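Local coordinates for oxidoreductase, NAD-binding/iron-sulfur cluster-binding protein (PDB 6ZXU) that carries out catabolic reductive dehalogenation with a cobalamin cofactor and two [4Fe-4S] clusters, at residues K384-G387 with Y388-G391; A457-A460 with G461-A465; A464-C467 with R468-Y472. One frame throughout, in Å; residues are numbered along the deposited sequence.

In the fold
Interaction 1 precedes interactions 2 and 3, which overlap, on two helices packed together. Interaction 1 closes helix 376-390, while interactions 2 and 3 are successive pieces of helix 445-469 that share Ala464 and Ala465. The helices meet where Leu390 CD1 lies 3.5 Å from Met463 CG and Gly387 N lies 3.6 Å from Met463 CE, joining interactions 1 and 2, whose centres are 11 Å apart. Interaction 3 ends the second helix, 10 Å between centres from interaction 2. The side chain of Ala457 is about 10 Å from the bound cobalamin, and that of Ala460 about 8 Å from the side chain of His486, a cobalamin-binding residue.

Interaction 1 (K384-G387 with Y388-G391); sequences KALG and YYLG
Tyr388, first of the 388-391 turn, lays its ring beside the backbone of Lys384, whose carbonyl O accepts the Tyr388 N-H at 3.0 Å (160° at the hydrogen). With CG beside the backbone N (chi1 -65°), the ring doubles back along the helix and brings CD2 to 3.0 Å from Lys384 O, an oblique approach. The two polar ends then find separate partners, Tyr388 OH the backbone N of Val395 and Lys384 NZ the carboxylate of Asp528. Tyr389 N continues the ladder with a 2.9 Å bond to Ala385 O, while its ring swings the other way, its hydroxyl bonded to Thr167 and its ring in a cation-pi contact with Arg171. Leu390 N bonds to Leu386 O at 3.1 Å, and the two leucines run side by side in the same direction, CD1 of Leu386 4.1 Å from CD1 of Leu390. Both face helix 445-469, where Met463 touches each of them. At Gly391 the helix stops: its N makes a weak last helical bond to Gly387 O (3.1 Å), and its positive phi of 123° is a conformation that glycine adopts readily. The weak bond from Gly391 N to Tyr388 O is the one that belongs to the cap, where the chain reverses at a left-handed glycine in a Schellman motif closing helix 376-390.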
# COMPACT_ATOMS: atom_id res chain seq x y z
N LYS A 384 -5.07 8.44 14.94
CA LYS A 384 -5.82 8.26 13.72
C LYS A 384 -5.72 9.44 12.75
O LYS A 384 -5.38 9.25 11.60
CB LYS A 384 -7.25 7.88 13.99
CG LYS A 384 -7.39 6.59 14.73
CD LYS A 384 -8.85 6.24 14.96
CE LYS A 384 -8.97 4.93 15.67
NZ LYS A 384 -10.39 4.58 15.81
N ALA A 385 -5.94 10.64 13.23
CA ALA A 385 -5.80 11.83 12.43
C ALA A 385 -4.38 11.91 11.83
O ALA A 385 -4.22 12.27 10.63
CB ALA A 385 -6.08 13.08 13.27
N LEU A 386 -3.38 11.57 12.61
CA LEU A 386 -2.03 11.58 12.17
C LEU A 386 -1.80 10.60 11.05
O LEU A 386 -1.24 10.96 9.99
CB LEU A 386 -1.10 11.33 13.34
CG LEU A 386 0.37 11.36 13.08
CD1 LEU A 386 0.73 12.72 12.48
CD2 LEU A 386 1.24 11.10 14.31
N GLY A 387 -2.30 9.40 11.19
CA GLY A 387 -2.15 8.40 10.10
C GLY A 387 -2.85 8.85 8.81
O GLY A 387 -2.27 8.72 7.75
N TYR A 388 -4.03 9.45 8.91
CA TYR A 388 -4.78 9.90 7.70
C TYR A 388 -4.08 11.06 7.03
O TYR A 388 -3.85 11.05 5.82
CB TYR A 388 -6.23 10.17 8.02
CG TYR A 388 -6.97 8.91 8.44
CD1 TYR A 388 -7.08 7.80 7.56
CD2 TYR A 388 -7.60 8.82 9.64
CE1 TYR A 388 -7.72 6.67 7.94
CE2 TYR A 388 -8.30 7.66 10.03
CZ TYR A 388 -8.34 6.59 9.19
OH TYR A 388 -9.02 5.43 9.52
N TYR A 389 -3.53 11.95 7.83
CA TYR A 389 -2.74 13.06 7.34
C TYR A 389 -1.55 12.64 6.53
O TYR A 389 -1.19 13.29 5.55
CB TYR A 389 -2.25 13.92 8.55
CG TYR A 389 -1.28 15.00 8.23
CD1 TYR A 389 -1.63 16.13 7.45
CD2 TYR A 389 -0.01 14.96 8.74
CE1 TYR A 389 -0.72 17.18 7.23
CE2 TYR A 389 0.88 16.01 8.55
CZ TYR A 389 0.50 17.11 7.77
OH TYR A 389 1.42 18.09 7.60
N LEU A 390 -0.90 11.58 6.97
CA LEU A 390 0.31 11.11 6.34
C LEU A 390 0.02 10.21 5.18
O LEU A 390 0.91 9.91 4.39
CB LEU A 390 1.21 10.37 7.37
CG LEU A 390 1.78 11.22 8.51
CD1 LEU A 390 2.36 10.33 9.58
CD2 LEU A 390 2.86 12.11 7.91
N GLY A 391 -1.20 9.75 5.04
CA GLY A 391 -1.61 8.98 3.83
C GLY A 391 -2.17 7.59 4.03
O GLY A 391 -2.33 6.85 3.07

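Interaction 2 (A457-A460 with G461-A465); sequences AEIA and GVMAA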
# COMPACT_ATOMS: atom_id res chain seq x y z
N ALA A 457 5.69 1.83 5.56
CA ALA A 457 6.90 1.92 6.34
C ALA A 457 7.27 3.35 6.58
O ALA A 457 7.66 3.72 7.70
CB ALA A 457 8.05 1.18 5.71
N GLU A 458 7.11 4.20 5.59
CA GLU A 458 7.29 5.64 5.76
C GLU A 458 6.37 6.26 6.76
O GLU A 458 6.77 7.01 7.66
CB GLU A 458 7.16 6.32 4.39
CG GLU A 458 7.12 7.85 4.39
CD GLU A 458 6.75 8.34 2.97
OE1 GLU A 458 7.37 7.87 2.02
OE2 GLU A 458 5.92 9.22 2.76
N ILE A 459 5.06 5.98 6.63
CA ILE A 459 4.05 6.55 7.49
C ILE A 459 4.22 6.09 8.94
O ILE A 459 4.22 6.90 9.88
CB ILE A 459 2.60 6.19 6.98
CG1 ILE A 459 2.36 6.94 5.63
CG2 ILE A 459 1.54 6.47 8.06
CD1 ILE A 459 1.16 6.39 4.91
N ALA A 460 4.47 4.81 9.12
CA ALA A 460 4.61 4.27 10.45
C ALA A 460 5.96 4.66 11.06
O ALA A 460 6.03 4.77 12.26
CB ALA A 460 4.46 2.73 10.47
N GLY A 461 6.98 4.82 10.27
CA GLY A 461 8.27 5.29 10.76
C GLY A 461 8.14 6.66 11.34
O GLY A 461 8.65 6.95 12.41
N VAL A 462 7.45 7.54 10.62
CA VAL A 462 7.21 8.92 11.09
C VAL A 462 6.38 8.90 12.36
O VAL A 462 6.68 9.60 13.33
CB VAL A 462 6.54 9.76 9.98
CG1 VAL A 462 6.00 11.02 10.56
CG2 VAL A 462 7.54 10.12 8.93
N MET A 463 5.32 8.11 12.40
CA MET A 463 4.41 8.09 13.54
C MET A 463 5.09 7.56 14.79
O MET A 463 4.92 8.13 15.87
CB MET A 463 3.17 7.28 13.21
CG MET A 463 2.25 8.05 12.22
SD MET A 463 0.87 7.04 11.68
CE MET A 463 -0.21 7.15 13.10
N ALA A 464 5.80 6.47 14.69
CA ALA A 464 6.55 5.93 15.79
C ALA A 464 7.61 6.92 16.28
O ALA A 464 7.81 7.07 17.49
CB ALA A 464 7.18 4.63 15.41
N ALA A 465 8.25 7.65 15.37
CA ALA A 465 9.25 8.69 15.77
C ALA A 465 8.60 9.79 16.55
O ALA A 465 9.17 10.27 17.55
CB ALA A 465 9.95 9.28 14.58
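Met463 places CG beside its own backbone N (chi1 -72°), and Ile459 sets its CG2 branch beside its carbonyl carbon, with CG1 on the N side (chi1 -68°); one turn apart, the two side chains therefore lie alongside each other and point the same way. The touch itself is between Ile459 CG2 and Met463 SD, at 3.7 Å. Closer to the axis, Met463 CG passes 3.3 Å from Ile459 O, the same oxygen that accepts the Met463 N-H at 3.0 Å. Val462 keeps its CG2 methyl over the preceding turn, 3.4 Å from Glu458 O, which in turn binds Val462 N at 3.1 Å. Gly461, without a side chain, lets the turn close tightly on the Ala457 carbonyl, its N bonded to Ala457 O at 2.9 Å. Ala464 N to Ala460 O (3.0 Å) completes four consecutive i to i+4 bonds, the last nearly straight at 169°. Glu458 OE2 makes a buried salt bridge with Arg175, while OE1 lies near the like-charged Glu178, a proximity that the arginine may help to offset. The helix is wedged between several elements: Ile459, Val462 and Met463 rest on helix 376-390, Glu458 and Val462 meet helix 74-85, and Ile459, Ala460 and Met463 pack against strand 422-429, with Ala460, Met463 and Ala464 also against strand 514-521 of the same antiparallel sheet.

Interaction 3 (A464-C467 with R468-Y472); sequences AAHC and RRMGY
The C-terminal end of helix 445-469 is formed here, where Arg468 folds back over the preceding turn and the chain then leaves the helix through Gly471. Arg468 bends at chi3 (-57°), which turns its guanidinium back over the Ala464-Ala465 backbone: Ala465 CA sits 3.4 Å above the guanidinium plane, displaced toward its rim, and Ala465 CB lies 3.6 Å from Arg468 NH2. Arg468 NH1 is bonded to the carbonyl of Ala474, so this arginine spans from the helix to the start of strand 474-477. Arg469 also bends at chi3, but on another side of the helix, and its guanidinium plane stands 42° from the His466 ring, with ND1 of that ring at the guanidinium edge. Arg469 CD is 3.9 Å from His466 ND1, while Arg469 NH2 makes a salt bridge with Asp76. His466 ND1 has no hydrogen-bonding partner in the model and is buried by the contact. Met470 drapes CG over one face of the His466 ring, and its SD lies obliquely, 4.4 Å from the ring centroid; Trp163 meets the same imidazole edge-to-face.

Along the backbone, regular bonds run from Arg468 N and Arg469 N to the carbonyls of Ala464 and Ala465, and Met470 N adds one to His466 O at 3.2 Å. Cys467 O then gathers two donors, Tyr472 N at 3.0 Å and, weakly, Met470 N at 3.1 Å. Gly471 N binds Arg468 O at 2.9 Å. The 6→1 bond from Tyr472 N to Cys467 O, enclosing the 5→2 bond from Gly471 N to Arg468 O, with positive phi (82°) at Gly471, is a Schellman motif, the cap from which the chain turns toward strand 474-477 at the edge of the sheet.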
# COMPACT_ATOMS: atom_id res chain seq x y z
N ALA A 464 5.80 6.47 14.69
CA ALA A 464 6.55 5.93 15.79
C ALA A 464 7.61 6.92 16.28
O ALA A 464 7.81 7.07 17.49
CB ALA A 464 7.18 4.63 15.41
N ALA A 465 8.25 7.65 15.37
CA ALA A 465 9.25 8.69 15.77
C ALA A 465 8.60 9.79 16.55
O ALA A 465 9.17 10.27 17.55
CB ALA A 465 9.95 9.28 14.58
N HIS A 466 7.35 10.13 16.24
CA HIS A 466 6.65 11.12 16.99
C HIS A 466 6.27 10.67 18.36
O HIS A 466 6.39 11.39 19.34
CB HIS A 466 5.39 11.65 16.24
CG HIS A 466 4.79 12.87 16.87
ND1 HIS A 466 5.48 14.06 17.02
CD2 HIS A 466 3.56 13.08 17.36
CE1 HIS A 466 4.71 14.93 17.62
NE2 HIS A 466 3.54 14.37 17.85
N CYS A 467 5.85 9.43 18.47
CA CYS A 467 5.63 8.84 19.80
C CYS A 467 6.90 8.93 20.67
O CYS A 467 6.79 9.22 21.83
CB CYS A 467 5.17 7.35 19.69
SG CYS A 467 3.48 7.20 19.10
N ARG A 468 8.04 8.61 20.10
CA ARG A 468 9.33 8.62 20.83
C ARG A 468 9.67 10.07 21.25
O ARG A 468 10.10 10.30 22.36
CB ARG A 468 10.40 7.98 20.08
CG ARG A 468 10.22 6.51 19.83
CD ARG A 468 11.42 5.78 19.30
NE ARG A 468 11.91 6.37 18.08
CZ ARG A 468 11.51 6.07 16.85
NH1 ARG A 468 10.58 5.17 16.64
NH2 ARG A 468 12.07 6.68 15.81
N ARG A 469 9.38 11.05 20.41
CA ARG A 469 9.53 12.44 20.73
C ARG A 469 8.75 12.81 21.96
O ARG A 469 9.20 13.60 22.78
CB ARG A 469 9.12 13.30 19.54
CG ARG A 469 9.20 14.78 19.78
CD ARG A 469 8.76 15.62 18.57
NE ARG A 469 9.46 15.26 17.31
CZ ARG A 469 10.72 15.62 16.99
NH1 ARG A 469 11.54 16.33 17.81
NH2 ARG A 469 11.20 15.22 15.81
N MET A 470 7.60 12.22 22.13
CA MET A 470 6.78 12.49 23.32
C MET A 470 7.16 11.64 24.55
O MET A 470 6.47 11.69 25.56
CB MET A 470 5.30 12.26 22.95
CG MET A 470 4.81 13.12 21.80
SD MET A 470 3.04 13.01 21.48
CE MET A 470 2.90 11.33 20.87
N GLY A 471 8.16 10.79 24.40
CA GLY A 471 8.64 9.94 25.46
C GLY A 471 7.86 8.66 25.67
O GLY A 471 7.77 8.14 26.80
N TYR A 472 7.34 8.10 24.56
CA TYR A 472 6.69 6.78 24.60
C TYR A 472 7.35 5.88 23.62
O TYR A 472 7.46 6.22 22.43
CB TYR A 472 5.19 6.94 24.31
CG TYR A 472 4.49 7.66 25.38
CD1 TYR A 472 4.00 6.98 26.50
CD2 TYR A 472 4.30 9.03 25.32
CE1 TYR A 472 3.37 7.65 27.54
CE2 TYR A 472 3.68 9.71 26.35
CZ TYR A 472 3.18 9.00 27.44
OH TYR A 472 2.53 9.69 28.42